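Side-chain contacts in sulfoquinovosidase (Escherichia coli, PDB 5AEG), which hydrolyses sulfoquinovosyl diacylglycerides, and simple sulfoquinovosides such as sulfoquinovosyl glycerol, to release sulfoquinovose: residues Met468-Gly471 with Asp472-Val475; Ser151-Gly154 with Val155-Lys159. All blocks are in the same frame, centred on the assembly; numbering follows the deposited sequence.

Contact 1 (Met468-Gly471 with Asp472-Val475). With CA (calcium ion), chain D.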
loop_
_atom_site.group_PDB
_atom_site.type_symbol
_atom_site.label_atom_id
_atom_site.label_comp_id
_atom_site.label_asym_id
_atom_site.label_seq_id
_atom_site.Cartn_x
_atom_site.Cartn_y
_atom_site.Cartn_z
ATOM N N MET A 468 0.608 -3.182 6.017
ATOM C CA MET A 468 1.282 -2.585 4.897
ATOM C C MET A 468 2.455 -1.728 5.417
ATOM O O MET A 468 2.389 -1.109 6.474
ATOM C CB MET A 468 0.362 -1.741 3.987
ATOM C CG MET A 468 -0.876 -2.436 3.509
ATOM S SD MET A 468 -0.567 -3.954 2.656
ATOM C CE MET A 468 0.566 -3.549 1.383
ATOM N N TRP A 469 3.548 -1.714 4.636
ATOM C CA TRP A 469 4.587 -0.701 4.827
ATOM C C TRP A 469 4.726 0.092 3.555
ATOM O O TRP A 469 4.548 -0.425 2.442
ATOM C CB TRP A 469 5.886 -1.201 5.456
ATOM C CG TRP A 469 7.154 -1.189 4.636
ATOM C CD1 TRP A 469 8.120 -0.211 4.594
ATOM C CD2 TRP A 469 7.642 -2.264 3.802
ATOM N NE1 TRP A 469 9.110 -0.591 3.733
ATOM C CE2 TRP A 469 8.807 -1.817 3.203
ATOM C CE3 TRP A 469 7.111 -3.509 3.421
ATOM C CZ2 TRP A 469 9.540 -2.617 2.272
ATOM C CZ3 TRP A 469 7.831 -4.295 2.541
ATOM C CH2 TRP A 469 8.996 -3.812 1.928
ATOM N N ALA A 470 5.207 1.319 3.718
ATOM C CA ALA A 470 5.243 2.251 2.615
ATOM C C ALA A 470 6.369 2.055 1.575
ATOM O O ALA A 470 6.531 2.874 0.713
ATOM C CB ALA A 470 5.291 3.664 3.159
ATOM N N GLY A 471 7.089 0.955 1.659
ATOM C CA GLY A 471 8.081 0.663 0.652
ATOM C C GLY A 471 9.258 1.613 0.718
ATOM O O GLY A 471 9.558 2.089 1.784
ATOM N N ASP A 472 9.816 1.933 -0.454
ATOM C CA ASP A 472 11.117 2.701 -0.583
ATOM C C ASP A 472 10.845 4.152 -0.676
ATOM O O ASP A 472 10.444 4.628 -1.702
ATOM C CB ASP A 472 11.945 2.298 -1.835
ATOM C CG ASP A 472 11.112 2.394 -3.223
ATOM O OD1 ASP A 472 10.193 1.495 -3.233
ATOM O OD2 ASP A 472 11.285 3.287 -4.232
ATOM N N GLN A 473 11.065 4.895 0.441
ATOM C CA GLN A 473 11.230 6.324 0.349
ATOM C C GLN A 473 12.735 6.640 0.180
ATOM O O GLN A 473 13.583 5.899 0.637
ATOM C CB GLN A 473 10.793 7.051 1.679
ATOM C CG GLN A 473 9.286 7.225 1.718
ATOM C CD GLN A 473 8.592 5.933 2.005
ATOM O OE1 GLN A 473 8.789 5.352 3.066
ATOM N NE2 GLN A 473 7.796 5.436 1.052
ATOM N N ASN A 474 13.016 7.725 -0.490
ATOM C CA ASN A 474 14.336 8.289 -0.441
ATOM C C ASN A 474 14.690 8.672 0.997
ATOM O O ASN A 474 13.811 9.084 1.764
ATOM C CB ASN A 474 14.425 9.535 -1.298
ATOM C CG ASN A 474 14.378 9.238 -2.846
ATOM O OD1 ASN A 474 14.455 8.098 -3.292
ATOM N ND2 ASN A 474 14.196 10.284 -3.630
ATOM N N VAL A 475 15.990 8.731 1.279
ATOM C CA VAL A 475 16.479 9.342 2.534
ATOM C C VAL A 475 16.573 10.850 2.366
ATOM O O VAL A 475 17.633 11.448 2.561
ATOM C CB VAL A 475 17.796 8.668 3.006
ATOM C CG1 VAL A 475 17.519 7.216 3.381
ATOM C CG2 VAL A 475 18.961 8.782 2.022
HETATM CA CA CA D . 10.687 5.588 -3.886
HETATM O O HOH W 1 8.511 2.878 4.139
HETATM O O HOH W 2 12.998 5.814 -3.331
#
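The amide of Q473 turns back over the preceding turn and meets A470 with its nitrogen end. Q473 NE2 donates to A470 O at 2.9 Å along a fairly straight N-H path (157°). The acceptor lies almost in the amide plane, but the donor approaches from well above the carbonyl plane of A470. Beside this bond Q473 NE2 also rests on the methyl of A470, 3.7 Å from A470 CB. At the other end of the amide a water lies 2.7 Å from both Q473 OE1 and G471 O and may bridge them. A bend at chi2 (74°) folds the Q473 chain back to bring this about. The turn follows 468-469, a short strand of the family 31 TIM barrel parallel to strand 501-505, and brings D472, probably the catalytic proton donor, to the active site. At G471 phi is positive, and a beta carbon would run into D472 N; G471 N sits 3.2 Å above the plane of the W469 ring, offset toward the rim. The CB of D472 leaves the backbone on the opposite side from that of Q473, and D472 grips calcium through both its backbone O and OD2, each at 2.4 Å. A second water, also a calcium ligand, donates to N474 OD1 at 2.7 Å. The W469 indole is fixed by a hydrogen bond from NE1 to D504 and a cation-pi contact with R535.

Contact 2 (Ser151-Gly154 with Val155-Lys159). With CA (calcium ion), chain D.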
loop_
_atom_site.group_PDB
_atom_site.type_symbol
_atom_site.label_atom_id
_atom_site.label_comp_id
_atom_site.label_asym_id
_atom_site.label_seq_id
_atom_site.Cartn_x
_atom_site.Cartn_y
_atom_site.Cartn_z
ATOM N N SER A 151 4.046 -1.695 -10.073
ATOM C CA SER A 151 5.415 -1.525 -10.529
ATOM C C SER A 151 6.304 -1.068 -9.392
ATOM O O SER A 151 5.830 -0.852 -8.255
ATOM C CB SER A 151 5.541 -0.506 -11.660
ATOM O OG SER A 151 5.464 0.901 -11.293
ATOM N N GLU A 152 7.598 -0.962 -9.681
ATOM C CA GLU A 152 8.439 -0.190 -8.737
ATOM C C GLU A 152 7.834 1.180 -8.593
ATOM O O GLU A 152 7.217 1.787 -9.494
ATOM C CB GLU A 152 9.878 -0.077 -9.151
ATOM C CG GLU A 152 10.579 -1.423 -9.373
ATOM C CD GLU A 152 10.330 -2.366 -8.247
ATOM O OE1 GLU A 152 10.542 -1.903 -7.074
ATOM O OE2 GLU A 152 9.870 -3.537 -8.502
ATOM N N GLN A 153 8.025 1.743 -7.406
ATOM C CA GLN A 153 7.350 2.963 -7.043
ATOM C C GLN A 153 8.062 4.277 -7.536
ATOM O O GLN A 153 7.468 5.349 -7.570
ATOM C CB GLN A 153 7.292 2.906 -5.499
ATOM C CG GLN A 153 6.404 3.978 -4.848
ATOM C CD GLN A 153 7.213 4.952 -4.070
ATOM O OE1 GLN A 153 8.433 5.010 -4.195
ATOM N NE2 GLN A 153 6.548 5.721 -3.241
ATOM N N GLY A 154 9.326 4.158 -7.952
ATOM C CA GLY A 154 10.061 5.258 -8.462
ATOM C C GLY A 154 11.086 5.765 -7.464
ATOM O O GLY A 154 10.906 5.632 -6.267
ATOM N N VAL A 155 12.176 6.365 -7.952
ATOM C CA VAL A 155 13.163 7.029 -7.053
ATOM C C VAL A 155 13.132 8.486 -7.441
ATOM O O VAL A 155 13.602 8.915 -8.532
ATOM C CB VAL A 155 14.563 6.411 -7.319
ATOM C CG1 VAL A 155 15.668 7.197 -6.620
ATOM C CG2 VAL A 155 14.539 4.894 -7.064
ATOM N N GLY A 156 12.593 9.314 -6.552
ATOM C CA GLY A 156 12.334 10.725 -6.856
ATOM C C GLY A 156 10.879 11.020 -7.244
ATOM O O GLY A 156 10.251 11.901 -6.680
ATOM N N ARG A 157 10.372 10.334 -8.269
ATOM C CA ARG A 157 8.927 10.377 -8.655
ATOM C C ARG A 157 8.418 11.699 -9.193
ATOM O O ARG A 157 7.212 11.926 -9.245
ATOM C CB ARG A 157 8.079 9.905 -7.492
ATOM C CG ARG A 157 8.482 8.528 -6.953
ATOM C CD ARG A 157 7.685 8.005 -5.764
ATOM N NE ARG A 157 6.298 7.639 -6.275
ATOM C CZ ARG A 157 5.264 8.451 -6.267
ATOM N NH1 ARG A 157 5.359 9.616 -5.704
ATOM N NH2 ARG A 157 4.085 8.098 -6.814
ATOM N N ASN A 158 9.301 12.632 -9.589
ATOM C CA ASN A 158 8.845 13.974 -10.028
ATOM C C ASN A 158 9.795 14.422 -11.119
ATOM O O ASN A 158 11.000 14.602 -10.851
ATOM C CB ASN A 158 8.786 14.944 -8.834
ATOM C CG ASN A 158 8.269 16.311 -9.195
ATOM O OD1 ASN A 158 8.584 16.857 -10.261
ATOM N ND2 ASN A 158 7.504 16.892 -8.322
ATOM N N LYS A 159 9.288 14.551 -12.354
ATOM C CA LYS A 159 10.234 14.849 -13.494
ATOM C C LYS A 159 11.039 16.165 -13.334
ATOM O O LYS A 159 12.066 16.296 -13.944
ATOM C CB LYS A 159 9.537 14.840 -14.877
ATOM C CG LYS A 159 8.901 13.509 -15.198
ATOM C CD LYS A 159 9.727 12.275 -14.939
ATOM C CE LYS A 159 9.147 11.077 -15.620
ATOM N NZ LYS A 159 9.830 9.818 -15.262
HETATM CA CA CA D . 10.687 5.588 -3.886
HETATM O O HOH W 2 12.998 5.814 -3.331
#
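R157 reaches back across the turn to Q153, where R157 NE donates to Q153 O at 2.9 Å, a bent bond (132° at the hydrogen) with the oxygen near the guanidinium plane. The two side chains cross at about a right angle, the Q153 amide lying against R157 CD, and a bend at chi3 (71°) turns the NE edge of the guanidinium toward Q153 O. Packing is close where the R157 methylenes meet this carbonyl, with R157 CD 3.2 Å from Q153 O; a beta carbon on G154 would run into R157 CG. By contrast, K159 is exposed, its NZ pairing with D168. The R157 guanidinium is also held by D480 O through NH1, and V155 packs against V163 and A167 of helix 162-169. Shortened to an alanine, R157 would probably leave Q153 O without this donor and open a gap beside the Q153 amide. Calcium binds G154 O at 2.4 Å and the side chain of Q153, with both carboxylate oxygens of D481 among its other ligands. By holding the carbonyl of Q153, R157 probably steadies, as a second-shell residue, the backbone between the two ligands.

Along the chain, contact 2 comes first, in the loop between strand 145-148 and helix 162-169, within the galactose mutarotase-like domain. Contact 1 follows some three hundred residues later, after strand 468-469 in the TIM barrel. Each closes only a tight local turn, so the two stand in series and neither nests within nor crosses the other. In space their centres are about 11 Å apart, and one calcium ion joins them, taking ligands from Q153, G154, D472 and D481 together with a shared water. N474 packs on V155 and G156 beside the metal. The ion thus ties the loop of the N-terminal region to the barrel loop that carries D472.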